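Local coordinates for protein cytochrome P450 RhF (Acinetobacter radioresistens, PDB 6RO8) that binds heme as the cytochrome P450 domain of a longer, multi-domain protein and probably acts as a monooxygenase, at residues Q219-S224 with L260-M265; Q135-H140 with L177-V182; L285-R290 with P403-C408; H142-L147 with R388-I393. All blocks are in the same frame, centred on the assembly; numbering follows the deposited sequence.

Contact 1 of 4, residues Q219-S224 with L260-M265; sequences QFWEYS and LHSMMM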
loop_
_atom_site.group_PDB
_atom_site.type_symbol
_atom_site.label_atom_id
_atom_site.label_comp_id
_atom_site.label_asym_id
_atom_site.label_seq_id
_atom_site.Cartn_x
_atom_site.Cartn_y
_atom_site.Cartn_z
ATOM N N GLN A 219 17.641 -12.029 -4.298
ATOM C CA GLN A 219 18.583 -10.967 -4.623
ATOM C C GLN A 219 18.231 -9.680 -3.896
ATOM O O GLN A 219 19.109 -9.013 -3.339
ATOM C CB GLN A 219 18.608 -10.746 -6.127
ATOM C CG GLN A 219 19.007 -11.979 -6.906
ATOM C CD GLN A 219 18.942 -11.738 -8.391
ATOM O OE1 GLN A 219 18.723 -10.609 -8.831
ATOM N NE2 GLN A 219 19.113 -12.794 -9.174
ATOM N N PHE A 220 16.948 -9.320 -3.892
ATOM C CA PHE A 220 16.463 -8.189 -3.105
ATOM C C PHE A 220 16.990 -8.242 -1.671
ATOM O O PHE A 220 17.506 -7.251 -1.151
ATOM C CB PHE A 220 14.929 -8.187 -3.128
ATOM C CG PHE A 220 14.303 -6.876 -2.741
ATOM C CD1 PHE A 220 15.085 -5.755 -2.490
ATOM C CD2 PHE A 220 12.920 -6.774 -2.617
ATOM C CE1 PHE A 220 14.496 -4.561 -2.132
ATOM C CE2 PHE A 220 12.335 -5.594 -2.271
ATOM C CZ PHE A 220 13.124 -4.484 -2.025
ATOM N N TRP A 221 16.860 -9.393 -1.018
ATOM C CA TRP A 221 17.407 -9.555 0.324
ATOM C C TRP A 221 18.909 -9.302 0.335
ATOM O O TRP A 221 19.421 -8.558 1.180
ATOM C CB TRP A 221 17.103 -10.962 0.849
ATOM C CG TRP A 221 17.565 -11.184 2.253
ATOM C CD1 TRP A 221 18.687 -11.850 2.657
ATOM C CD2 TRP A 221 16.919 -10.731 3.446
ATOM N NE1 TRP A 221 18.777 -11.839 4.028
ATOM C CE2 TRP A 221 17.704 -11.159 4.538
ATOM C CE3 TRP A 221 15.753 -10.008 3.698
ATOM C CZ2 TRP A 221 17.363 -10.884 5.857
ATOM C CZ3 TRP A 221 15.415 -9.732 5.010
ATOM C CH2 TRP A 221 16.219 -10.171 6.073
ATOM N N GLU A 222 19.632 -9.922 -0.596
ATOM C CA GLU A 222 21.072 -9.733 -0.658
ATOM C C GLU A 222 21.429 -8.280 -0.908
ATOM O O GLU A 222 22.341 -7.742 -0.268
ATOM C CB GLU A 222 21.662 -10.612 -1.747
ATOM C CG GLU A 222 23.153 -10.689 -1.714
ATOM C CD GLU A 222 23.657 -11.783 -2.616
ATOM O OE1 GLU A 222 23.212 -11.818 -3.783
ATOM O OE2 GLU A 222 24.484 -12.608 -2.165
ATOM N N TYR A 223 20.719 -7.627 -1.831
ATOM C CA TYR A 223 20.970 -6.216 -2.112
ATOM C C TYR A 223 20.844 -5.364 -0.847
ATOM O O TYR A 223 21.755 -4.598 -0.507
ATOM C CB TYR A 223 20.011 -5.715 -3.199
ATOM C CG TYR A 223 20.169 -4.235 -3.503
ATOM C CD1 TYR A 223 21.201 -3.775 -4.323
ATOM C CD2 TYR A 223 19.289 -3.299 -2.966
ATOM C CE1 TYR A 223 21.351 -2.428 -4.601
ATOM C CE2 TYR A 223 19.434 -1.937 -3.236
ATOM C CZ TYR A 223 20.468 -1.514 -4.053
ATOM O OH TYR A 223 20.628 -0.179 -4.335
ATOM N N SER A 224 19.710 -5.484 -0.140
ATOM C CA SER A 224 19.431 -4.754 1.093
ATOM C C SER A 224 20.523 -5.019 2.113
ATOM O O SER A 224 20.897 -4.119 2.879
ATOM C CB SER A 224 18.035 -5.128 1.624
ATOM O OG SER A 224 17.741 -6.485 1.335
ATOM N N LEU A 260 16.774 -4.526 11.258
ATOM C CA LEU A 260 17.423 -3.617 10.319
ATOM C C LEU A 260 17.394 -4.187 8.912
ATOM O O LEU A 260 16.995 -3.504 7.960
ATOM C CB LEU A 260 18.857 -3.335 10.764
ATOM C CG LEU A 260 19.040 -2.196 11.766
ATOM C CD1 LEU A 260 18.237 -2.419 13.042
ATOM C CD2 LEU A 260 20.526 -2.021 12.076
ATOM N N HIS A 261 17.777 -5.450 8.769
ATOM C CA HIS A 261 17.826 -6.049 7.447
ATOM C C HIS A 261 16.424 -6.263 6.894
ATOM O O HIS A 261 16.168 -5.988 5.714
ATOM C CB HIS A 261 18.602 -7.361 7.519
ATOM C CG HIS A 261 19.037 -7.882 6.190
ATOM N ND1 HIS A 261 19.996 -8.863 6.055
ATOM C CD2 HIS A 261 18.638 -7.567 4.935
ATOM C CE1 HIS A 261 20.168 -9.130 4.774
ATOM N NE2 HIS A 261 19.354 -8.359 4.073
ATOM N N SER A 262 15.499 -6.728 7.738
ATOM C CA SER A 262 14.129 -6.945 7.286
ATOM C C SER A 262 13.454 -5.625 6.912
ATOM O O SER A 262 12.820 -5.517 5.853
ATOM C CB SER A 262 13.336 -7.693 8.365
ATOM O OG SER A 262 13.874 -9.001 8.596
ATOM N N MET A 263 13.596 -4.598 7.759
ATOM C CA MET A 263 12.965 -3.319 7.452
ATOM C C MET A 263 13.565 -2.703 6.194
ATOM O O MET A 263 12.841 -2.139 5.369
ATOM C CB MET A 263 13.073 -2.362 8.644
ATOM C CG MET A 263 12.302 -1.037 8.477
ATOM S SD MET A 263 10.523 -1.279 8.244
ATOM C CE MET A 263 9.839 -0.034 9.318
ATOM N N MET A 264 14.883 -2.812 6.022
ATOM C CA MET A 264 15.511 -2.312 4.803
ATOM C C MET A 264 14.731 -2.771 3.579
ATOM O O MET A 264 14.263 -1.953 2.781
ATOM C CB MET A 264 16.964 -2.789 4.713
ATOM C CG MET A 264 18.000 -1.778 5.169
ATOM S SD MET A 264 17.969 -0.201 4.282
ATOM C CE MET A 264 18.508 -0.734 2.678
ATOM N N MET A 265 14.550 -4.089 3.434
ATOM C CA MET A 265 13.898 -4.613 2.238
ATOM C C MET A 265 12.425 -4.259 2.192
ATOM O O MET A 265 11.917 -3.848 1.143
ATOM C CB MET A 265 14.061 -6.125 2.148
ATOM C CG MET A 265 13.973 -6.610 0.724
ATOM S SD MET A 265 13.868 -8.412 0.577
ATOM C CE MET A 265 12.725 -8.801 1.868
#

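Contact 2 of 4, residues Q135-H140 with L177-V182; sequences QNLEEH and LHFLGV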
loop_
_atom_site.group_PDB
_atom_site.type_symbol
_atom_site.label_atom_id
_atom_site.label_comp_id
_atom_site.label_asym_id
_atom_site.label_seq_id
_atom_site.Cartn_x
_atom_site.Cartn_y
_atom_site.Cartn_z
ATOM N N GLN A 135 8.923 19.524 10.260
ATOM C CA GLN A 135 10.109 20.144 9.684
ATOM C C GLN A 135 10.760 19.215 8.664
ATOM O O GLN A 135 11.070 19.623 7.541
ATOM C CB GLN A 135 11.104 20.524 10.791
ATOM C CG GLN A 135 12.244 21.382 10.300
ATOM C CD GLN A 135 13.399 21.480 11.287
ATOM O OE1 GLN A 135 13.533 20.642 12.170
ATOM N NE2 GLN A 135 14.228 22.507 11.144
ATOM N N ASN A 136 10.975 17.956 9.038
ATOM C CA ASN A 136 11.670 17.050 8.136
ATOM C C ASN A 136 10.805 16.748 6.920
ATOM O O ASN A 136 11.298 16.682 5.791
ATOM C CB ASN A 136 12.061 15.771 8.882
ATOM C CG ASN A 136 12.898 14.819 8.023
ATOM O OD1 ASN A 136 13.919 15.202 7.463
ATOM N ND2 ASN A 136 12.441 13.585 7.892
ATOM N N LEU A 137 9.503 16.596 7.126
ATOM C CA LEU A 137 8.615 16.391 5.991
ATOM C C LEU A 137 8.485 17.660 5.157
ATOM O O LEU A 137 8.312 17.581 3.933
ATOM C CB LEU A 137 7.256 15.894 6.492
ATOM C CG LEU A 137 7.337 14.545 7.246
ATOM C CD1 LEU A 137 5.974 14.009 7.623
ATOM C CD2 LEU A 137 8.106 13.504 6.440
ATOM N N GLU A 138 8.609 18.832 5.786
ATOM C CA GLU A 138 8.520 20.085 5.040
ATOM C C GLU A 138 9.607 20.174 3.984
ATOM O O GLU A 138 9.355 20.613 2.856
ATOM C CB GLU A 138 8.627 21.280 5.983
ATOM C CG GLU A 138 7.307 21.932 6.310
ATOM C CD GLU A 138 7.274 22.488 7.726
ATOM O OE1 GLU A 138 6.267 22.262 8.434
ATOM O OE2 GLU A 138 8.252 23.155 8.129
ATOM N N GLU A 139 10.835 19.780 4.331
ATOM C CA GLU A 139 11.911 19.932 3.365
ATOM C C GLU A 139 11.824 18.865 2.293
ATOM O O GLU A 139 12.173 19.112 1.137
ATOM C CB GLU A 139 13.267 19.950 4.087
ATOM C CG GLU A 139 13.436 21.195 4.959
ATOM C CD GLU A 139 14.760 21.205 5.756
ATOM O OE1 GLU A 139 15.470 20.166 5.787
ATOM O OE2 GLU A 139 15.094 22.267 6.339
ATOM N N HIS A 140 11.318 17.693 2.645
ATOM C CA HIS A 140 11.063 16.688 1.625
ATOM C C HIS A 140 9.985 17.153 0.647
ATOM O O HIS A 140 10.059 16.859 -0.557
ATOM C CB HIS A 140 10.702 15.355 2.292
ATOM C CG HIS A 140 11.898 14.590 2.772
ATOM N ND1 HIS A 140 12.390 14.692 4.056
ATOM C CD2 HIS A 140 12.726 13.741 2.118
ATOM C CE1 HIS A 140 13.451 13.915 4.180
ATOM N NE2 HIS A 140 13.679 13.330 3.017
ATOM N N LEU A 177 13.870 6.762 -1.553
ATOM C CA LEU A 177 15.318 6.652 -1.400
ATOM C C LEU A 177 15.872 7.833 -0.625
ATOM O O LEU A 177 16.672 7.657 0.297
ATOM C CB LEU A 177 15.984 6.567 -2.770
ATOM C CG LEU A 177 15.554 5.360 -3.576
ATOM C CD1 LEU A 177 16.124 5.468 -4.977
ATOM C CD2 LEU A 177 16.062 4.152 -2.871
ATOM N N HIS A 178 15.419 9.043 -0.959
ATOM C CA HIS A 178 15.939 10.239 -0.302
ATOM C C HIS A 178 15.479 10.333 1.144
ATOM O O HIS A 178 16.265 10.705 2.019
ATOM C CB HIS A 178 15.526 11.484 -1.084
ATOM C CG HIS A 178 16.260 12.714 -0.671
ATOM N ND1 HIS A 178 17.595 12.910 -0.950
ATOM C CD2 HIS A 178 15.850 13.811 0.008
ATOM C CE1 HIS A 178 17.976 14.077 -0.460
ATOM N NE2 HIS A 178 16.935 14.646 0.122
ATOM N N PHE A 179 14.217 10.005 1.413
ATOM C CA PHE A 179 13.745 9.969 2.791
ATOM C C PHE A 179 14.534 8.956 3.616
ATOM O O PHE A 179 14.988 9.262 4.722
ATOM C CB PHE A 179 12.253 9.650 2.815
ATOM C CG PHE A 179 11.673 9.572 4.196
ATOM C CD1 PHE A 179 11.444 10.735 4.936
ATOM C CD2 PHE A 179 11.336 8.346 4.749
ATOM C CE1 PHE A 179 10.890 10.663 6.212
ATOM C CE2 PHE A 179 10.796 8.268 6.017
ATOM C CZ PHE A 179 10.570 9.429 6.754
ATOM N N LEU A 180 14.680 7.733 3.106
ATOM C CA LEU A 180 15.605 6.786 3.702
ATOM C C LEU A 180 17.021 7.275 3.439
ATOM O O LEU A 180 17.247 8.268 2.750
ATOM C CB LEU A 180 15.367 5.392 3.128
ATOM C CG LEU A 180 13.890 4.957 3.176
ATOM C CD1 LEU A 180 13.599 3.759 2.281
ATOM C CD2 LEU A 180 13.477 4.643 4.598
ATOM N N GLY A 181 17.999 6.619 4.002
ATOM C CA GLY A 181 19.296 7.173 3.643
ATOM C C GLY A 181 19.968 6.446 2.491
ATOM O O GLY A 181 21.184 6.222 2.520
ATOM N N VAL A 182 19.193 6.067 1.480
ATOM C CA VAL A 182 19.555 4.985 0.566
ATOM C C VAL A 182 19.977 5.584 -0.770
ATOM O O VAL A 182 19.179 6.283 -1.407
ATOM C CB VAL A 182 18.397 3.994 0.381
ATOM C CG1 VAL A 182 18.733 2.987 -0.704
ATOM C CG2 VAL A 182 18.089 3.288 1.702
#

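Contact 3 of 4, residues L285-R290 with P403-C408; sequences LLLADR and PDLKLC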
loop_
_atom_site.group_PDB
_atom_site.type_symbol
_atom_site.label_atom_id
_atom_site.label_comp_id
_atom_site.label_asym_id
_atom_site.label_seq_id
_atom_site.Cartn_x
_atom_site.Cartn_y
_atom_site.Cartn_z
ATOM N N LEU A 285 -9.346 8.777 -11.135
ATOM C CA LEU A 285 -10.653 9.170 -10.623
ATOM C C LEU A 285 -11.012 10.592 -11.025
ATOM O O LEU A 285 -12.087 10.836 -11.587
ATOM C CB LEU A 285 -10.657 9.056 -9.104
ATOM C CG LEU A 285 -11.264 7.845 -8.433
ATOM C CD1 LEU A 285 -11.187 8.068 -6.941
ATOM C CD2 LEU A 285 -12.698 7.677 -8.885
ATOM N N LEU A 286 -10.131 11.554 -10.725
ATOM C CA LEU A 286 -10.461 12.961 -10.913
ATOM C C LEU A 286 -10.466 13.370 -12.380
ATOM O O LEU A 286 -11.242 14.251 -12.763
ATOM C CB LEU A 286 -9.488 13.844 -10.117
ATOM C CG LEU A 286 -9.349 13.547 -8.611
ATOM C CD1 LEU A 286 -8.071 14.172 -8.018
ATOM C CD2 LEU A 286 -10.583 13.968 -7.782
ATOM N N LEU A 287 -9.610 12.768 -13.210
ATOM C CA LEU A 287 -9.583 13.100 -14.632
ATOM C C LEU A 287 -10.805 12.584 -15.363
ATOM O O LEU A 287 -11.078 13.037 -16.488
ATOM C CB LEU A 287 -8.327 12.541 -15.298
ATOM C CG LEU A 287 -7.052 13.352 -15.084
ATOM C CD1 LEU A 287 -5.957 12.818 -15.978
ATOM C CD2 LEU A 287 -7.284 14.802 -15.367
ATOM N N ALA A 288 -11.543 11.660 -14.750
ATOM C CA ALA A 288 -12.717 11.089 -15.385
ATOM C C ALA A 288 -13.991 11.857 -15.065
ATOM O O ALA A 288 -14.947 11.792 -15.845
ATOM C CB ALA A 288 -12.875 9.624 -14.978
ATOM N N ASP A 289 -14.018 12.585 -13.952
ATOM C CA ASP A 289 -15.150 13.428 -13.561
ATOM C C ASP A 289 -14.783 14.876 -13.898
ATOM O O ASP A 289 -14.199 15.603 -13.089
ATOM C CB ASP A 289 -15.463 13.225 -12.082
ATOM C CG ASP A 289 -16.837 13.725 -11.692
ATOM O OD1 ASP A 289 -17.377 14.627 -12.375
ATOM O OD2 ASP A 289 -17.368 13.222 -10.680
ATOM N N ARG A 290 -15.136 15.293 -15.116
ATOM C CA ARG A 290 -14.708 16.598 -15.615
ATOM C C ARG A 290 -15.237 17.729 -14.744
ATOM O O ARG A 290 -14.562 18.752 -14.558
ATOM C CB ARG A 290 -15.165 16.773 -17.062
ATOM C CG ARG A 290 -14.692 15.671 -17.991
ATOM C CD ARG A 290 -13.226 15.375 -17.764
ATOM N NE ARG A 290 -12.373 16.472 -18.200
ATOM C CZ ARG A 290 -11.054 16.501 -18.050
ATOM N NH1 ARG A 290 -10.430 15.493 -17.439
ATOM N NH2 ARG A 290 -10.363 17.554 -18.488
ATOM N N PRO A 403 -4.710 22.177 -17.480
ATOM C CA PRO A 403 -6.112 22.091 -17.031
ATOM C C PRO A 403 -7.036 21.364 -18.003
ATOM O O PRO A 403 -8.127 20.946 -17.590
ATOM C CB PRO A 403 -6.519 23.559 -16.863
ATOM C CG PRO A 403 -5.531 24.326 -17.681
ATOM C CD PRO A 403 -4.257 23.574 -17.624
ATOM N N ASP A 404 -6.650 21.202 -19.272
ATOM C CA ASP A 404 -7.443 20.409 -20.205
ATOM C C ASP A 404 -7.051 18.932 -20.196
ATOM O O ASP A 404 -7.493 18.182 -21.069
ATOM C CB ASP A 404 -7.347 20.983 -21.629
ATOM C CG ASP A 404 -5.968 20.815 -22.257
ATOM O OD1 ASP A 404 -4.952 21.003 -21.556
ATOM O OD2 ASP A 404 -5.902 20.502 -23.467
ATOM N N LEU A 405 -6.234 18.508 -19.233
ATOM C CA LEU A 405 -5.872 17.106 -19.084
ATOM C C LEU A 405 -7.108 16.219 -19.078
ATOM O O LEU A 405 -8.071 16.491 -18.356
ATOM C CB LEU A 405 -5.110 16.916 -17.773
ATOM C CG LEU A 405 -4.253 15.668 -17.740
ATOM C CD1 LEU A 405 -3.272 15.964 -18.790
ATOM C CD2 LEU A 405 -3.574 15.513 -16.405
ATOM N N LYS A 406 -7.074 15.149 -19.879
ATOM C CA LYS A 406 -8.152 14.164 -19.906
ATOM C C LYS A 406 -7.570 12.769 -20.096
ATOM O O LYS A 406 -6.490 12.604 -20.667
ATOM C CB LYS A 406 -9.185 14.432 -21.017
ATOM C CG LYS A 406 -8.638 14.687 -22.430
ATOM C CD LYS A 406 -9.593 15.596 -23.205
ATOM C CE LYS A 406 -9.154 17.034 -23.148
ATOM N NZ LYS A 406 -10.242 18.032 -23.265
ATOM N N LEU A 407 -8.299 11.763 -19.621
ATOM C CA LEU A 407 -7.897 10.385 -19.862
ATOM C C LEU A 407 -8.100 10.031 -21.332
ATOM O O LEU A 407 -9.091 10.433 -21.946
ATOM C CB LEU A 407 -8.708 9.432 -18.982
ATOM C CG LEU A 407 -8.417 9.458 -17.478
ATOM C CD1 LEU A 407 -9.587 8.841 -16.687
ATOM C CD2 LEU A 407 -7.096 8.747 -17.162
ATOM N N CYS A 408 -7.147 9.305 -21.910
ATOM C CA CYS A 408 -7.414 8.677 -23.197
ATOM C C CYS A 408 -8.279 7.433 -23.023
ATOM O O CYS A 408 -8.328 6.828 -21.951
ATOM C CB CYS A 408 -6.121 8.271 -23.911
ATOM S SG CYS A 408 -4.784 9.487 -24.057
#

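Contact 4 of 4, residues H142-L147 with R388-I393; sequences HFVREL and RMEMCI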
loop_
_atom_site.group_PDB
_atom_site.type_symbol
_atom_site.label_atom_id
_atom_site.label_comp_id
_atom_site.label_asym_id
_atom_site.label_seq_id
_atom_site.Cartn_x
_atom_site.Cartn_y
_atom_site.Cartn_z
ATOM N N HIS A 142 9.483 20.287 -0.416
ATOM C CA HIS A 142 10.219 21.085 -1.392
ATOM C C HIS A 142 10.832 20.193 -2.455
ATOM O O HIS A 142 10.790 20.504 -3.652
ATOM C CB HIS A 142 11.319 21.900 -0.700
ATOM C CG HIS A 142 12.142 22.739 -1.639
ATOM N ND1 HIS A 142 11.755 23.021 -2.934
ATOM C CD2 HIS A 142 13.335 23.357 -1.464
ATOM C CE1 HIS A 142 12.671 23.776 -3.515
ATOM N NE2 HIS A 142 13.640 23.994 -2.645
ATOM N N PHE A 143 11.410 19.067 -2.024
ATOM C CA PHE A 143 12.108 18.177 -2.946
ATOM C C PHE A 143 11.133 17.527 -3.916
ATOM O O PHE A 143 11.408 17.443 -5.121
ATOM C CB PHE A 143 12.873 17.136 -2.131
ATOM C CG PHE A 143 13.568 16.096 -2.940
ATOM C CD1 PHE A 143 14.720 16.386 -3.627
ATOM C CD2 PHE A 143 13.091 14.801 -2.971
ATOM C CE1 PHE A 143 15.369 15.402 -4.354
ATOM C CE2 PHE A 143 13.737 13.819 -3.694
ATOM C CZ PHE A 143 14.866 14.117 -4.387
ATOM N N VAL A 144 9.985 17.069 -3.404
ATOM C CA VAL A 144 8.936 16.546 -4.269
ATOM C C VAL A 144 8.534 17.584 -5.307
ATOM O O VAL A 144 8.378 17.267 -6.492
ATOM C CB VAL A 144 7.723 16.083 -3.435
ATOM C CG1 VAL A 144 6.695 15.442 -4.330
ATOM C CG2 VAL A 144 8.150 15.068 -2.380
ATOM N N ARG A 145 8.378 18.842 -4.894
ATOM C CA ARG A 145 7.886 19.841 -5.838
ATOM C C ARG A 145 8.890 20.118 -6.948
ATOM O O ARG A 145 8.496 20.334 -8.099
ATOM C CB ARG A 145 7.523 21.127 -5.119
ATOM C CG ARG A 145 6.433 21.891 -5.842
ATOM C CD ARG A 145 5.381 22.325 -4.850
ATOM N NE ARG A 145 5.956 22.666 -3.552
ATOM C CZ ARG A 145 5.259 22.790 -2.426
ATOM N NH1 ARG A 145 3.944 22.587 -2.426
ATOM N NH2 ARG A 145 5.881 23.114 -1.295
ATOM N N GLU A 146 10.185 20.121 -6.631
ATOM C CA GLU A 146 11.185 20.275 -7.684
ATOM C C GLU A 146 11.105 19.124 -8.676
ATOM O O GLU A 146 11.174 19.335 -9.893
ATOM C CB GLU A 146 12.587 20.355 -7.081
ATOM C CG GLU A 146 12.914 21.659 -6.382
ATOM C CD GLU A 146 13.067 22.828 -7.342
ATOM O OE1 GLU A 146 14.046 22.842 -8.132
ATOM O OE2 GLU A 146 12.211 23.742 -7.300
ATOM N N LEU A 147 10.939 17.898 -8.174
ATOM C CA LEU A 147 10.917 16.738 -9.055
ATOM C C LEU A 147 9.743 16.812 -10.019
ATOM O O LEU A 147 9.902 16.611 -11.230
ATOM C CB LEU A 147 10.855 15.447 -8.227
ATOM C CG LEU A 147 12.140 15.037 -7.504
ATOM C CD1 LEU A 147 11.966 13.679 -6.858
ATOM C CD2 LEU A 147 13.304 15.024 -8.481
ATOM N N ARG A 388 0.235 11.597 1.289
ATOM C CA ARG A 388 -0.723 12.653 0.977
ATOM C C ARG A 388 -0.026 13.800 0.280
ATOM O O ARG A 388 -0.527 14.359 -0.703
ATOM C CB ARG A 388 -1.372 13.167 2.256
ATOM C CG ARG A 388 -2.395 12.267 2.896
ATOM C CD ARG A 388 -2.671 12.699 4.326
ATOM N NE ARG A 388 -3.865 12.033 4.830
ATOM C CZ ARG A 388 -4.034 11.699 6.100
ATOM N NH1 ARG A 388 -3.082 11.974 6.981
ATOM N NH2 ARG A 388 -5.142 11.088 6.488
ATOM N N MET A 389 1.128 14.187 0.820
ATOM C CA MET A 389 1.902 15.277 0.256
ATOM C C MET A 389 2.250 14.999 -1.202
ATOM O O MET A 389 2.104 15.878 -2.051
ATOM C CB MET A 389 3.151 15.469 1.093
ATOM C CG MET A 389 4.166 16.382 0.535
ATOM S SD MET A 389 5.595 15.376 0.138
ATOM C CE MET A 389 6.306 15.062 1.741
ATOM N N GLU A 390 2.688 13.774 -1.533
ATOM C CA GLU A 390 3.085 13.524 -2.918
ATOM C C GLU A 390 1.877 13.547 -3.842
ATOM O O GLU A 390 1.965 14.056 -4.963
ATOM C CB GLU A 390 3.840 12.205 -3.031
ATOM C CG GLU A 390 5.129 12.184 -2.248
ATOM C CD GLU A 390 5.902 10.903 -2.441
ATOM O OE1 GLU A 390 6.213 10.556 -3.597
ATOM O OE2 GLU A 390 6.192 10.240 -1.427
ATOM N N MET A 391 0.724 13.069 -3.362
ATOM C CA MET A 391 -0.475 13.077 -4.193
ATOM C C MET A 391 -0.955 14.505 -4.481
ATOM O O MET A 391 -1.296 14.833 -5.625
ATOM C CB MET A 391 -1.553 12.240 -3.510
ATOM C CG MET A 391 -1.227 10.727 -3.503
ATOM S SD MET A 391 -2.427 9.890 -2.458
ATOM C CE MET A 391 -3.900 9.873 -3.492
ATOM N N CYS A 392 -0.962 15.385 -3.478
ATOM C CA CYS A 392 -1.352 16.781 -3.738
ATOM C C CYS A 392 -0.453 17.456 -4.765
ATOM O O CYS A 392 -0.955 18.049 -5.728
ATOM C CB CYS A 392 -1.387 17.566 -2.427
ATOM S SG CYS A 392 -2.486 16.805 -1.209
ATOM N N ILE A 393 0.869 17.364 -4.597
ATOM C CA ILE A 393 1.772 18.039 -5.527
ATOM C C ILE A 393 1.562 17.525 -6.949
ATOM O O ILE A 393 1.481 18.315 -7.900
ATOM C CB ILE A 393 3.237 17.885 -5.080
ATOM C CG1 ILE A 393 3.512 18.748 -3.842
ATOM C CG2 ILE A 393 4.192 18.300 -6.194
ATOM C CD1 ILE A 393 4.517 18.120 -2.873
#

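Contact 1 of 4, residues Q219-S224 with L260-M265
The short axes of 219-224 and 260-265 approach to 9.1 Å at 116° between their N-to-C directions, with Ser224 and Met265 nearest at 5.7 Å between CA atoms. His261 lies flat over the six-membered ring of Trp221, centroids 3.6 Å apart and planes 14° from parallel, a face-to-face stack. Trp221 CG is anti to the backbone N and beside the carbonyl carbon; the imidazole that stacks on the indole also reaches that carbonyl, His261 NE2 donating to Trp221 O at 2.9 Å, almost straight and in the imidazole plane. In the P450 fold these helices, 207-233 and 257-270, are helix G and the N-terminal half of the long distal helix. Met265 lies over Phe220 and at the edge of the indole. Its CG sits 3.2 Å from the centroid of the Phe220 ring, a CH-pi contact, while SD makes a Met-aromatic contact over the same face and CE touches Trp221 CE3 at 3.7 Å. Ser262 OG, at the indole edge near CH2, is hydrogen-bonded to Asn110; Phe193 stacks on Phe220.

Contact 2 of 4, residues Q135-H140 with L177-V182
One face of the His140 ring receives the edge of Phe179, whose CD1 lies 3.8 Å above the imidazole plane and toward its rim; centroids 5.4 Å apart and planes at 68° make this an edge-to-face pair. Phe179 CG is anti to the backbone N (chi1 179°). At the edge of the His140 ring, in plane, sits His178 O. The His178 ring comes obliquely, CD2 at 3.7 Å from His140 NE2, completing an aromatic cluster that continues to Phe143, stacked on His178. Farther along Phe179, CE1 meets Asn136 ND2 at 3.7 Å and Leu137 CD2 at 4.0 Å; that amide nitrogen is hydrogen-bonded to Ala131 O. The cluster joins the start of helix 134-155 to the end of helix 170-179, helices D and E of the P450 fold, and Phe179 also touches the heme. His140 ND1 donates to Asn136 O at 2.9 Å, from above the carbonyl plane, which fixes the rotation of the imidazole. With His140 NE2 only 4.6 Å from His178 NE2, simultaneous protonation of both rings would probably be disfavoured.

Contact 3 of 4, residues L285-R290 with P403-C408
Leu287 is the apolar centre, set between Leu405 and Leu407. Both of its methyls lie against the Leu405 side chain, CD1 meeting Leu405 CD2 at 3.6 Å and CD2 meeting Leu405 CB at 3.9 Å, while its CB rests against Leu407 CG at 3.8 Å. Ala288 CB extends the patch, touching Leu407 CD1, also at 3.8 Å. Trp293 packs on both Leu287 and Leu405. This joins the C-terminal part of helix 273-288, the second half of the long distal helix of P450s, to strand 406-407, an outer strand of a small antiparallel sheet in which it pairs with 427-429. Outward from the leucines lies Arg290. Its chain bends at chi2 (-46°), which places CD, and at chi3, which places NE; the guanidinium lies beside Leu405 O, with Lys406 CB over one face. NH1 donates to Leu287 O at 2.7 Å. NH2 donates to Leu405 O from above the carbonyl plane, at a modelled distance too short to be trusted, and NH1 adds a weak bond to the same oxygen. One cation thus links main-chain carbonyls of both segments, which probably limits the rotation of its plane, and the partial negative charge of these two oxygens probably stabilises the cation here.

Contact 4 of 4, residues H142-L147 with R388-I393
Val144 packs against Met389, Glu390 and Ile393, joining helices 134-155 and 384-401, which correspond to helices D and L of the four-helix bundle in the P450 core. Their local axes run 9.9 Å apart and only 33° from parallel, and the valine points into the interface with its two methyls divided between partners. CG1, anti to the backbone N, turns to Ile393 CD1 at 3.7 Å; CG2, anti to the carbonyl carbon, turns to Met389 SD at 3.6 Å. Glu390 CG lies across the fork, 4.2 Å from each of these methyls. Met389 reaches the valine through a bent chain: chi1 sets CG anti to the backbone N, and chi2 of -113° places SD toward Val144 CG2. Ile393 uses all its branches. With chi2 at 146°, CD1 is directed at Val144, while CG2 packs on Arg145 CA at 4.0 Å. The Glu390 side chain leads on toward helix 273-288, touching Thr275, and comes within about 5 Å of the heme, so helix 384-401 runs close to the cofactor at this point. On the solvent side the Arg145 chain, bent at chi2 and chi3, crosses Ile393 at about a right angle, and its NH1 lies 4.1 Å from Ile393 CG1.

In the fold
From the N terminus, helix 134-155 supplies the first segments of both contact 2 and contact 4. Contact 2 closes early, over a loop of 36 residues, on helix 170-179. Contact 4 stays open until helix 384-401, so the two cross, and they touch through Leu137 O and Met389 CE, 3.9 Å apart. Contact 1 opens after contact 2 has closed and is nested inside the loop of contact 4; Met264 CE reaches Val182 CG2 at 4.2 Å, joining contacts 1 and 2. Contact 3 starts where helix 273-288 ends, crosses contact 4, and closes last. Contacts 1 and 3, on opposite sides of the chain's centre, tie helix 207-233 and the small antiparallel sheet of 160-162, 427-429 and 406-407 to the two successive halves of the long distal helix.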